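Local structure of chitinase A (Cycas revoluta, 4MNK) at residues A4-S14 with G323-Q332; V235-R243 with V302-K313. The protein probably hydrolyses chitin as a plant class V chitinase of glycoside hydrolase family 18, and is caught here with N-acetylglucosamine sugars in its cleft. All blocks are in the same frame, centred on the assembly; numbering follows the deposited sequence.

Contact 1: residues A4-S14 with G323-Q332. With NAG (2-acetamido-2-deoxy-beta-D-glucopyranose), chain B; NAG (2-acetamido-2-deoxy-beta-D-glucopyranose), chain C; NAG (2-acetamido-2-deoxy-beta-D-glucopyranose), chain D.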
loop_
_atom_site.group_PDB
_atom_site.type_symbol
_atom_site.label_atom_id
_atom_site.label_comp_id
_atom_site.label_asym_id
_atom_site.label_seq_id
_atom_site.Cartn_x
_atom_site.Cartn_y
_atom_site.Cartn_z
ATOM N N ALA A 4 4.319 -15.306 8.153
ATOM C CA ALA A 4 4.384 -13.897 8.644
ATOM C C ALA A 4 4.952 -12.962 7.577
ATOM O O ALA A 4 6.170 -12.852 7.416
ATOM C CB ALA A 4 5.204 -13.821 9.923
ATOM N N LEU A 5 4.057 -12.299 6.853
ATOM C CA LEU A 5 4.438 -11.421 5.752
ATOM C C LEU A 5 4.807 -10.037 6.271
ATOM O O LEU A 5 4.009 -9.381 6.942
ATOM C CB LEU A 5 3.309 -11.340 4.717
ATOM C CG LEU A 5 2.888 -12.675 4.082
ATOM C CD1 LEU A 5 1.500 -12.580 3.471
ATOM C CD2 LEU A 5 3.898 -13.146 3.047
ATOM N N LYS A 6 6.032 -9.614 5.972
ATOM C CA LYS A 6 6.528 -8.296 6.356
ATOM C C LYS A 6 6.868 -7.569 5.064
ATOM O O LYS A 6 7.913 -7.808 4.454
ATOM C CB LYS A 6 7.752 -8.424 7.265
ATOM C CG LYS A 6 7.496 -9.227 8.535
ATOM C CD LYS A 6 8.765 -9.383 9.363
ATOM C CE LYS A 6 8.474 -10.061 10.694
ATOM N NZ LYS A 6 9.720 -10.381 11.445
ATOM N N VAL A 7 5.962 -6.696 4.635
ATOM C CA VAL A 7 5.980 -6.179 3.271
ATOM C C VAL A 7 6.333 -4.693 3.237
ATOM O O VAL A 7 5.876 -3.917 4.076
ATOM C CB VAL A 7 4.616 -6.437 2.581
ATOM C CG1 VAL A 7 4.603 -5.906 1.168
ATOM C CG2 VAL A 7 4.294 -7.925 2.574
ATOM N N GLY A 8 7.159 -4.303 2.269
ATOM C CA GLY A 8 7.509 -2.898 2.076
ATOM C C GLY A 8 7.438 -2.496 0.619
ATOM O O GLY A 8 7.838 -3.263 -0.259
ATOM N N PHE A 9 6.933 -1.291 0.369
ATOM C CA PHE A 9 6.870 -0.731 -0.978
ATOM C C PHE A 9 7.957 0.311 -1.178
ATOM O O PHE A 9 8.076 1.248 -0.383
ATOM C CB PHE A 9 5.514 -0.063 -1.212
ATOM C CG PHE A 9 4.400 -1.025 -1.489
ATOM C CD1 PHE A 9 3.755 -1.684 -0.447
ATOM C CD2 PHE A 9 3.978 -1.262 -2.794
ATOM C CE1 PHE A 9 2.721 -2.578 -0.701
ATOM C CE2 PHE A 9 2.940 -2.150 -3.057
ATOM C CZ PHE A 9 2.311 -2.808 -2.005
ATOM N N TRP A 10 8.740 0.149 -2.245
ATOM C CA TRP A 10 9.740 1.137 -2.642
ATOM C C TRP A 10 9.304 1.812 -3.933
ATOM O O TRP A 10 9.164 1.142 -4.959
ATOM C CB TRP A 10 11.117 0.499 -2.833
ATOM C CG TRP A 10 12.151 1.514 -3.242
ATOM C CD1 TRP A 10 12.788 2.398 -2.424
ATOM C CD2 TRP A 10 12.634 1.773 -4.571
ATOM N NE1 TRP A 10 13.649 3.182 -3.154
ATOM C CE2 TRP A 10 13.573 2.824 -4.474
ATOM C CE3 TRP A 10 12.368 1.217 -5.831
ATOM C CZ2 TRP A 10 14.253 3.332 -5.589
ATOM C CZ3 TRP A 10 13.045 1.723 -6.941
ATOM C CH2 TRP A 10 13.977 2.769 -6.808
ATOM N N PRO A 11 9.096 3.139 -3.895
ATOM C CA PRO A 11 8.677 3.837 -5.100
ATOM C C PRO A 11 9.869 4.344 -5.906
ATOM O O PRO A 11 10.774 4.988 -5.360
ATOM C CB PRO A 11 7.846 4.991 -4.551
ATOM C CG PRO A 11 8.476 5.307 -3.227
ATOM C CD PRO A 11 9.181 4.054 -2.742
ATOM N N ALA A 12 9.860 4.052 -7.203
ATOM C CA ALA A 12 10.964 4.407 -8.093
ATOM C C ALA A 12 11.287 5.906 -8.143
ATOM O O ALA A 12 12.426 6.277 -8.417
ATOM C CB ALA A 12 10.717 3.861 -9.488
ATOM N N TYR A 13 10.299 6.755 -7.853
ATOM C CA TYR A 13 10.502 8.212 -7.865
ATOM C C TYR A 13 11.584 8.656 -6.880
ATOM O O TYR A 13 12.173 9.725 -7.041
ATOM C CB TYR A 13 9.185 8.976 -7.594
ATOM C CG TYR A 13 8.738 9.017 -6.136
ATOM C CD1 TYR A 13 9.427 9.781 -5.191
ATOM C CD2 TYR A 13 7.613 8.310 -5.709
ATOM C CE1 TYR A 13 9.031 9.819 -3.860
ATOM C CE2 TYR A 13 7.201 8.349 -4.377
ATOM C CZ TYR A 13 7.918 9.102 -3.458
ATOM O OH TYR A 13 7.533 9.149 -2.136
ATOM N N SER A 14 11.839 7.831 -5.865
ATOM C CA SER A 14 12.712 8.214 -4.758
ATOM C C SER A 14 14.179 7.835 -4.960
ATOM O O SER A 14 14.997 8.047 -4.066
ATOM C CB SER A 14 12.192 7.617 -3.444
ATOM O OG SER A 14 12.376 6.209 -3.406
ATOM N N GLY A 323 -2.288 -12.252 7.599
ATOM C CA GLY A 323 -1.082 -12.749 6.945
ATOM C C GLY A 323 0.159 -11.959 7.312
ATOM O O GLY A 323 1.267 -12.491 7.285
ATOM N N GLY A 324 -0.035 -10.690 7.664
ATOM C CA GLY A 324 1.060 -9.809 8.048
ATOM C C GLY A 324 0.693 -8.354 7.878
ATOM O O GLY A 324 -0.471 -7.978 8.007
ATOM N N TYR A 325 1.702 -7.537 7.591
ATOM C CA TYR A 325 1.538 -6.094 7.440
ATOM C C TYR A 325 2.386 -5.594 6.275
ATOM O O TYR A 325 3.337 -6.266 5.863
ATOM C CB TYR A 325 1.953 -5.364 8.726
ATOM C CG TYR A 325 3.379 -5.651 9.140
ATOM C CD1 TYR A 325 4.446 -4.932 8.596
ATOM C CD2 TYR A 325 3.669 -6.651 10.064
ATOM C CE1 TYR A 325 5.759 -5.204 8.959
ATOM C CE2 TYR A 325 4.980 -6.930 10.438
ATOM C CZ TYR A 325 6.017 -6.201 9.882
ATOM O OH TYR A 325 7.313 -6.466 10.253
ATOM N N PHE A 326 2.036 -4.422 5.753
ATOM C CA PHE A 326 2.873 -3.747 4.764
ATOM C C PHE A 326 3.058 -2.277 5.102
ATOM O O PHE A 326 2.223 -1.683 5.783
ATOM C CB PHE A 326 2.353 -3.945 3.322
ATOM C CG PHE A 326 1.240 -3.013 2.911
ATOM C CD1 PHE A 326 1.515 -1.714 2.487
ATOM C CD2 PHE A 326 -0.078 -3.455 2.888
ATOM C CE1 PHE A 326 0.491 -0.863 2.083
ATOM C CE2 PHE A 326 -1.110 -2.611 2.480
ATOM C CZ PHE A 326 -0.825 -1.312 2.080
ATOM N N PHE A 327 4.157 -1.703 4.620
ATOM C CA PHE A 327 4.414 -0.279 4.754
ATOM C C PHE A 327 4.421 0.404 3.392
ATOM O O PHE A 327 5.104 -0.049 2.467
ATOM C CB PHE A 327 5.767 -0.032 5.417
ATOM C CG PHE A 327 5.801 -0.337 6.885
ATOM C CD1 PHE A 327 6.492 -1.447 7.363
ATOM C CD2 PHE A 327 5.157 0.497 7.796
ATOM C CE1 PHE A 327 6.538 -1.720 8.728
ATOM C CE2 PHE A 327 5.199 0.232 9.162
ATOM C CZ PHE A 327 5.890 -0.877 9.627
ATOM N N TRP A 328 3.663 1.491 3.279
ATOM C CA TRP A 328 3.820 2.427 2.171
ATOM C C TRP A 328 4.318 3.753 2.744
ATOM O O TRP A 328 3.609 4.355 3.551
ATOM C CB TRP A 328 2.496 2.678 1.427
ATOM C CG TRP A 328 2.699 3.735 0.382
ATOM C CD1 TRP A 328 2.635 5.089 0.562
ATOM C CD2 TRP A 328 3.086 3.530 -0.981
ATOM N NE1 TRP A 328 2.940 5.737 -0.611
ATOM C CE2 TRP A 328 3.219 4.804 -1.574
ATOM C CE3 TRP A 328 3.317 2.391 -1.764
ATOM C CZ2 TRP A 328 3.577 4.973 -2.918
ATOM C CZ3 TRP A 328 3.677 2.560 -3.098
ATOM C CH2 TRP A 328 3.803 3.840 -3.658
ATOM N N SER A 329 5.501 4.243 2.361
ATOM C CA SER A 329 6.475 3.590 1.486
ATOM C C SER A 329 7.841 3.721 2.164
ATOM O O SER A 329 8.070 4.664 2.930
ATOM C CB SER A 329 6.482 4.228 0.089
ATOM O OG SER A 329 6.710 5.631 0.132
ATOM N N VAL A 330 8.745 2.783 1.890
ATOM C CA VAL A 330 9.944 2.613 2.723
ATOM C C VAL A 330 10.948 3.769 2.682
ATOM O O VAL A 330 11.722 3.944 3.620
ATOM C CB VAL A 330 10.651 1.251 2.472
ATOM C CG1 VAL A 330 9.707 0.098 2.788
ATOM C CG2 VAL A 330 11.183 1.148 1.042
ATOM N N ASN A 331 10.925 4.552 1.607
ATOM C CA ASN A 331 11.759 5.750 1.499
ATOM C C ASN A 331 11.376 6.834 2.504
ATOM O O ASN A 331 12.156 7.750 2.753
ATOM C CB ASN A 331 11.689 6.324 0.083
ATOM C CG ASN A 331 10.291 6.779 -0.293
ATOM O OD1 ASN A 331 10.065 7.941 -0.635
ATOM N ND2 ASN A 331 9.343 5.867 -0.215
ATOM N N GLN A 332 10.181 6.724 3.080
ATOM C CA GLN A 332 9.653 7.749 3.986
ATOM C C GLN A 332 10.097 7.587 5.443
ATOM O O GLN A 332 9.816 8.451 6.278
ATOM C CB GLN A 332 8.129 7.784 3.899
ATOM C CG GLN A 332 7.579 8.172 2.534
ATOM C CD GLN A 332 6.078 7.949 2.425
ATOM O OE1 GLN A 332 5.523 7.029 3.038
ATOM N NE2 GLN A 332 5.415 8.783 1.640
HETATM C C1 NAG B . -2.269 4.829 -1.985
HETATM C C2 NAG B . -1.338 4.377 -3.119
HETATM C C3 NAG B . -0.009 5.135 -3.092
HETATM C C4 NAG B . -0.167 6.636 -2.834
HETATM C C5 NAG B . -1.128 6.874 -1.663
HETATM C C6 NAG B . -1.362 8.355 -1.358
HETATM C C7 NAG B . -0.624 2.238 -2.053
HETATM C C8 NAG B . -0.420 0.768 -2.278
HETATM N N2 NAG B . -1.078 2.939 -3.102
HETATM O O1 NAG B . -3.553 4.282 -2.180
HETATM O O3 NAG B . 0.689 4.913 -4.301
HETATM O O4 NAG B . 1.105 7.169 -2.534
HETATM O O5 NAG B . -2.363 6.243 -1.943
HETATM O O6 NAG B . -1.948 9.003 -2.466
HETATM O O7 NAG B . -0.376 2.722 -0.946
HETATM C C1 NAG C . 1.526 8.109 -3.539
HETATM C C2 NAG C . 2.528 9.074 -2.916
HETATM C C3 NAG C . 2.988 10.106 -3.943
HETATM C C4 NAG C . 3.431 9.460 -5.261
HETATM C C5 NAG C . 2.479 8.340 -5.714
HETATM C C6 NAG C . 3.093 7.501 -6.835
HETATM C C7 NAG C . 2.333 9.449 -0.511
HETATM C C8 NAG C . 1.652 10.224 0.577
HETATM N N2 NAG C . 1.958 9.738 -1.757
HETATM O O3 NAG C . 4.054 10.849 -3.392
HETATM O O4 NAG C . 3.474 10.452 -6.269
HETATM O O5 NAG C . 2.128 7.470 -4.649
HETATM O O6 NAG C . 4.197 6.766 -6.350
HETATM O O7 NAG C . 3.183 8.605 -0.228
HETATM C C1 NAG D . 4.825 10.839 -6.587
HETATM C C2 NAG D . 4.841 11.453 -7.987
HETATM C C3 NAG D . 6.217 12.020 -8.344
HETATM C C4 NAG D . 6.817 12.849 -7.209
HETATM C C5 NAG D . 6.694 12.120 -5.868
HETATM C C6 NAG D . 7.192 12.963 -4.695
HETATM C C7 NAG D . 3.205 10.393 -9.478
HETATM C C8 NAG D . 2.974 9.322 -10.502
HETATM N N2 NAG D . 4.442 10.473 -8.985
HETATM O O3 NAG D . 6.105 12.821 -9.500
HETATM O O4 NAG D . 8.174 13.109 -7.499
HETATM O O5 NAG D . 5.345 11.755 -5.642
HETATM O O6 NAG D . 6.287 14.009 -4.417
HETATM O O7 NAG D . 2.278 11.131 -9.138
HETATM O O HOH W 1 1.402 -15.181 6.697
HETATM O O HOH W 2 5.527 7.572 -1.499
HETATM O O HOH W 3 7.089 11.056 0.512
#

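Contact 2: residues V235-R243 with V302-K313. With NAG (2-acetamido-2-deoxy-beta-D-glucopyranose), chain C.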
loop_
_atom_site.group_PDB
_atom_site.type_symbol
_atom_site.label_atom_id
_atom_site.label_comp_id
_atom_site.label_asym_id
_atom_site.label_seq_id
_atom_site.Cartn_x
_atom_site.Cartn_y
_atom_site.Cartn_z
ATOM N N VAL A 235 -3.217 -8.547 4.398
ATOM C CA VAL A 235 -1.995 -7.910 4.869
ATOM C C VAL A 235 -2.329 -6.457 5.206
ATOM O O VAL A 235 -2.777 -5.694 4.350
ATOM C CB VAL A 235 -0.860 -8.040 3.823
ATOM C CG1 VAL A 235 0.345 -7.201 4.208
ATOM C CG2 VAL A 235 -0.449 -9.496 3.685
ATOM N N LEU A 236 -2.145 -6.093 6.474
ATOM C CA LEU A 236 -2.561 -4.783 6.974
ATOM C C LEU A 236 -1.588 -3.667 6.604
ATOM O O LEU A 236 -0.426 -3.690 7.010
ATOM C CB LEU A 236 -2.740 -4.832 8.493
ATOM C CG LEU A 236 -3.107 -3.512 9.179
ATOM C CD1 LEU A 236 -4.510 -3.044 8.805
ATOM C CD2 LEU A 236 -2.970 -3.648 10.688
ATOM N N GLY A 237 -2.077 -2.679 5.862
ATOM C CA GLY A 237 -1.258 -1.531 5.491
ATOM C C GLY A 237 -1.064 -0.549 6.625
ATOM O O GLY A 237 -1.999 -0.267 7.381
ATOM N N ILE A 238 0.163 -0.045 6.740
ATOM C CA ILE A 238 0.527 0.979 7.712
ATOM C C ILE A 238 1.297 2.062 6.953
ATOM O O ILE A 238 2.270 1.752 6.254
ATOM C CB ILE A 238 1.411 0.404 8.854
ATOM C CG1 ILE A 238 0.711 -0.775 9.549
ATOM C CG2 ILE A 238 1.789 1.505 9.857
ATOM C CD1 ILE A 238 1.579 -1.552 10.528
ATOM N N PRO A 239 0.865 3.330 7.071
ATOM C CA PRO A 239 1.553 4.394 6.344
ATOM C C PRO A 239 2.850 4.836 7.020
ATOM O O PRO A 239 2.933 4.876 8.254
ATOM C CB PRO A 239 0.535 5.533 6.367
ATOM C CG PRO A 239 -0.201 5.338 7.642
ATOM C CD PRO A 239 -0.266 3.849 7.866
ATOM N N LEU A 240 3.853 5.154 6.204
ATOM C CA LEU A 240 5.095 5.749 6.696
ATOM C C LEU A 240 5.111 7.257 6.441
ATOM O O LEU A 240 6.166 7.898 6.433
ATOM C CB LEU A 240 6.315 5.054 6.086
ATOM C CG LEU A 240 6.545 3.624 6.577
ATOM C CD1 LEU A 240 7.708 2.988 5.837
ATOM C CD2 LEU A 240 6.773 3.582 8.086
ATOM N N PHE A 241 3.918 7.807 6.243
ATOM C CA PHE A 241 3.709 9.233 6.092
ATOM C C PHE A 241 2.524 9.629 6.958
ATOM O O PHE A 241 1.708 8.783 7.338
ATOM C CB PHE A 241 3.424 9.583 4.626
ATOM C CG PHE A 241 2.114 9.039 4.114
ATOM C CD1 PHE A 241 2.028 7.745 3.612
ATOM C CD2 PHE A 241 0.958 9.818 4.153
ATOM C CE1 PHE A 241 0.816 7.236 3.151
ATOM C CE2 PHE A 241 -0.259 9.312 3.693
ATOM C CZ PHE A 241 -0.327 8.020 3.192
ATOM N N GLY A 242 2.437 10.918 7.260
ATOM C CA GLY A 242 1.299 11.473 7.973
ATOM C C GLY A 242 0.546 12.455 7.103
ATOM O O GLY A 242 1.060 12.910 6.079
ATOM N N ARG A 243 -0.681 12.763 7.509
ATOM C CA ARG A 243 -1.482 13.794 6.861
ATOM C C ARG A 243 -1.439 15.059 7.702
ATOM O O ARG A 243 -1.588 15.006 8.928
ATOM C CB ARG A 243 -2.923 13.322 6.660
ATOM C CG ARG A 243 -3.088 12.234 5.608
ATOM C CD ARG A 243 -3.080 12.820 4.211
ATOM N NE ARG A 243 -3.001 11.787 3.186
ATOM C CZ ARG A 243 -2.647 12.012 1.925
ATOM N NH1 ARG A 243 -2.335 13.239 1.524
ATOM N NH2 ARG A 243 -2.600 11.007 1.064
ATOM N N VAL A 302 0.135 17.452 12.307
ATOM C CA VAL A 302 0.263 16.251 11.483
ATOM C C VAL A 302 -0.145 15.003 12.267
ATOM O O VAL A 302 0.250 14.834 13.419
ATOM C CB VAL A 302 1.695 16.122 10.869
ATOM C CG1 VAL A 302 2.762 15.999 11.960
ATOM C CG2 VAL A 302 1.771 14.954 9.880
ATOM N N GLY A 303 -0.957 14.152 11.641
ATOM C CA GLY A 303 -1.352 12.869 12.223
ATOM C C GLY A 303 -0.642 11.742 11.499
ATOM O O GLY A 303 -0.551 11.753 10.270
ATOM N N TYR A 304 -0.144 10.767 12.255
ATOM C CA TYR A 304 0.734 9.732 11.705
ATOM C C TYR A 304 0.807 8.535 12.643
ATOM O O TYR A 304 0.190 8.527 13.713
ATOM C CB TYR A 304 2.147 10.298 11.473
ATOM C CG TYR A 304 2.780 10.839 12.738
ATOM C CD1 TYR A 304 3.729 10.096 13.444
ATOM C CD2 TYR A 304 2.404 12.083 13.250
ATOM C CE1 TYR A 304 4.295 10.587 14.623
ATOM C CE2 TYR A 304 2.961 12.579 14.421
ATOM C CZ TYR A 304 3.901 11.828 15.101
ATOM O OH TYR A 304 4.437 12.341 16.258
ATOM N N ASP A 305 1.566 7.523 12.234
ATOM C CA ASP A 305 1.865 6.389 13.094
ATOM C C ASP A 305 3.267 6.510 13.665
ATOM O O ASP A 305 4.214 6.843 12.949
ATOM C CB ASP A 305 1.704 5.073 12.335
ATOM C CG ASP A 305 0.262 4.617 12.280
ATOM O OD1 ASP A 305 -0.294 4.288 13.352
ATOM O OD2 ASP A 305 -0.316 4.592 11.174
ATOM N N ASN A 306 3.391 6.251 14.962
ATOM C CA ASN A 306 4.694 6.273 15.614
ATOM C C ASN A 306 5.080 4.901 16.153
ATOM O O ASN A 306 4.418 3.901 15.869
ATOM C CB ASN A 306 4.775 7.374 16.687
ATOM C CG ASN A 306 3.953 7.067 17.935
ATOM O OD1 ASN A 306 3.282 6.039 18.039
ATOM N ND2 ASN A 306 4.009 7.980 18.896
ATOM N N GLN A 307 6.155 4.858 16.932
ATOM C CA GLN A 307 6.682 3.607 17.450
ATOM C C GLN A 307 5.624 2.819 18.234
ATOM O O GLN A 307 5.473 1.607 18.059
ATOM C CB GLN A 307 7.918 3.891 18.311
ATOM C CG GLN A 307 9.115 4.494 17.539
ATOM C CD GLN A 307 9.180 6.028 17.533
ATOM O OE1 GLN A 307 8.177 6.727 17.345
ATOM N NE2 GLN A 307 10.389 6.554 17.708
ATOM N N GLN A 308 4.869 3.523 19.072
ATOM C CA GLN A 308 3.822 2.899 19.876
ATOM C C GLN A 308 2.637 2.419 19.037
ATOM O O GLN A 308 2.190 1.281 19.188
ATOM C CB GLN A 308 3.343 3.846 20.977
ATOM C CG GLN A 308 2.364 3.205 21.943
ATOM C CD GLN A 308 2.033 4.086 23.127
ATOM O OE1 GLN A 308 2.425 5.252 23.188
ATOM N NE2 GLN A 308 1.308 3.525 24.084
ATOM N N SER A 309 2.127 3.273 18.153
ATOM C CA SER A 309 0.956 2.888 17.368
ATOM C C SER A 309 1.265 1.758 16.384
ATOM O O SER A 309 0.419 0.899 16.157
ATOM C CB SER A 309 0.303 4.089 16.675
ATOM O OG SER A 309 1.114 4.607 15.641
ATOM N N VAL A 310 2.477 1.740 15.826
ATOM C CA VAL A 310 2.873 0.655 14.925
ATOM C C VAL A 310 2.929 -0.681 15.673
ATOM O O VAL A 310 2.409 -1.688 15.191
ATOM C CB VAL A 310 4.200 0.959 14.182
ATOM C CG1 VAL A 310 4.742 -0.287 13.483
ATOM C CG2 VAL A 310 3.990 2.071 13.168
ATOM N N ALA A 311 3.537 -0.691 16.857
ATOM C CA ALA A 311 3.579 -1.913 17.660
ATOM C C ALA A 311 2.166 -2.413 17.959
ATOM O O ALA A 311 1.894 -3.610 17.893
ATOM C CB ALA A 311 4.351 -1.693 18.945
ATOM N N LEU A 312 1.267 -1.486 18.277
ATOM C CA LEU A 312 -0.118 -1.846 18.568
ATOM C C LEU A 312 -0.848 -2.375 17.333
ATOM O O LEU A 312 -1.593 -3.347 17.427
ATOM C CB LEU A 312 -0.862 -0.668 19.200
ATOM C CG LEU A 312 -0.425 -0.320 20.629
ATOM C CD1 LEU A 312 -0.949 1.043 21.035
ATOM C CD2 LEU A 312 -0.851 -1.385 21.640
ATOM N N LYS A 313 -0.613 -1.753 16.179
ATOM C CA LYS A 313 -1.228 -2.206 14.925
ATOM C C LYS A 313 -0.730 -3.583 14.502
ATOM O O LYS A 313 -1.508 -4.406 14.020
ATOM C CB LYS A 313 -0.986 -1.198 13.801
ATOM C CG LYS A 313 -1.867 0.019 13.882
ATOM C CD LYS A 313 -1.629 0.947 12.718
ATOM C CE LYS A 313 -2.667 2.036 12.715
ATOM N NZ LYS A 313 -2.508 2.913 11.533
HETATM C C1 NAG C . 1.526 8.109 -3.539
HETATM C C2 NAG C . 2.528 9.074 -2.916
HETATM C C3 NAG C . 2.988 10.106 -3.943
HETATM C C4 NAG C . 3.431 9.460 -5.261
HETATM C C5 NAG C . 2.479 8.340 -5.714
HETATM C C6 NAG C . 3.093 7.501 -6.835
HETATM C C7 NAG C . 2.333 9.449 -0.511
HETATM C C8 NAG C . 1.652 10.224 0.577
HETATM N N2 NAG C . 1.958 9.738 -1.757
HETATM O O3 NAG C . 4.054 10.849 -3.392
HETATM O O4 NAG C . 3.474 10.452 -6.269
HETATM O O5 NAG C . 2.128 7.470 -4.649
HETATM O O6 NAG C . 4.197 6.766 -6.350
HETATM O O7 NAG C . 3.183 8.605 -0.228
HETATM O O HOH W 4 -3.073 1.292 9.312
#

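Contact 1: residues A4-S14 with G323-Q332
Phe-9 and Trp-328 meet through different first torsions: Phe-9 turns its ring back beside its own backbone N (chi1 -78°), whereas Trp-328 sends CG anti to that atom (chi1 175°) and brings its six-membered ring up against Phe-9. The touch is close, Phe-9 CB to Trp-328 CE3 at 3.3 Å, with the two ring planes inclined obliquely. Further back, the edge of Phe-9 points at the face of Phe-326 in an offset edge-to-face pair, planes at 67°, and Val-7 CB sits 3.4 Å from Phe-326 CB on the same side of the sheet. On the other side Lys-6 lays its CG 3.3 Å from Tyr-325 OH before its amine runs on to Ser-343. Parallel ladder bonds join the strands, from Leu-5 N to Gly-323 O at 2.8 Å through to Phe-9 N on Phe-327 O; past the cis peptide before Ser-329, Val-330 N donates to Phe-9 O. Trp-328 lies with one face over the chain B sugar and the other under its neighbour Ser-329 CB. Its NE1 gives a bond of 2.9 Å to O7 of the chain C sugar, an oxygen also held by Gln-332 NE2. C5 of the chain D sugar lies over one face of the Tyr-13 ring. Strands 5-11 and 324-328 thus pair within the family 18 TIM barrel, and Tyr-13, Trp-328 and Gln-332 beyond them line its glycan pocket.

Contact 2: residues V235-R243 with V302-K313
Phe-241 turns one ring face to the chain C sugar, whose acetamido methyl C8 stands 3.6 Å above the ring plane, over its centre; the Phe-241 backbone leads into Gly-242, packed against Tyr-304. The edge of the Tyr-304 ring is met in plane by Val-302 C, and its hydroxyl reaches Glu-284. Gly-242 CA lies only 3.0 Å from Gly-303 O, leaving no room for a side chain on that side. Next along, Arg-243 and Gly-303 form an antiparallel hydrogen-bonded pair, each N to the other's O at 2.9 Å; the Arg-243 guanidinium turns away to a salt bridge with Asp-193. Towards the helix, Ile-238 CG2 meets Val-310 CG2 at 4.0 Å, and Pro-239 CD rests 3.4 Å from Asp-305 OD2. That carboxylate is gripped from two directions: Ser-309 OG uses the anti lone pair of OD1, and Lys-313, its chain extended beyond CG, brings NZ to the syn side of OD2 at 2.8 Å. Lys-313 NZ also binds Ala-206 O and a water held by Gly-237 O. With an alanine at Asp-305, the Lys-313 ammonium is likely to lose its counter-charge, keeping these neutral partners, and Ser-309 OG its acceptor. Asn-306 and Ser-309 close a capping box at the start of the helix, which packs antiparallel outside strand 235-239, as helices surround the strands of a TIM barrel.

From the N terminus, the chain enters at once the strand of contact 1, whose partner, 323-332, comes more than 300 residues later, so the first and last barrel strands meet there and the ring is shut. Contact 2 closes a much shorter loop, 243 to 302, lying wholly within that long one; the two do not cross. Helix 307-319 leads from contact 2 directly into strand 324-328 of contact 1. This strand in turn pairs with strand 234-247, Phe-326 O lying 2.8 Å from Ile-238 N in a probable hydrogen bond, which ties the barrel's closing seam to the antiparallel strands beside the cleft. The contact centres lie about 12 Å apart, and both touch the chain C sugar.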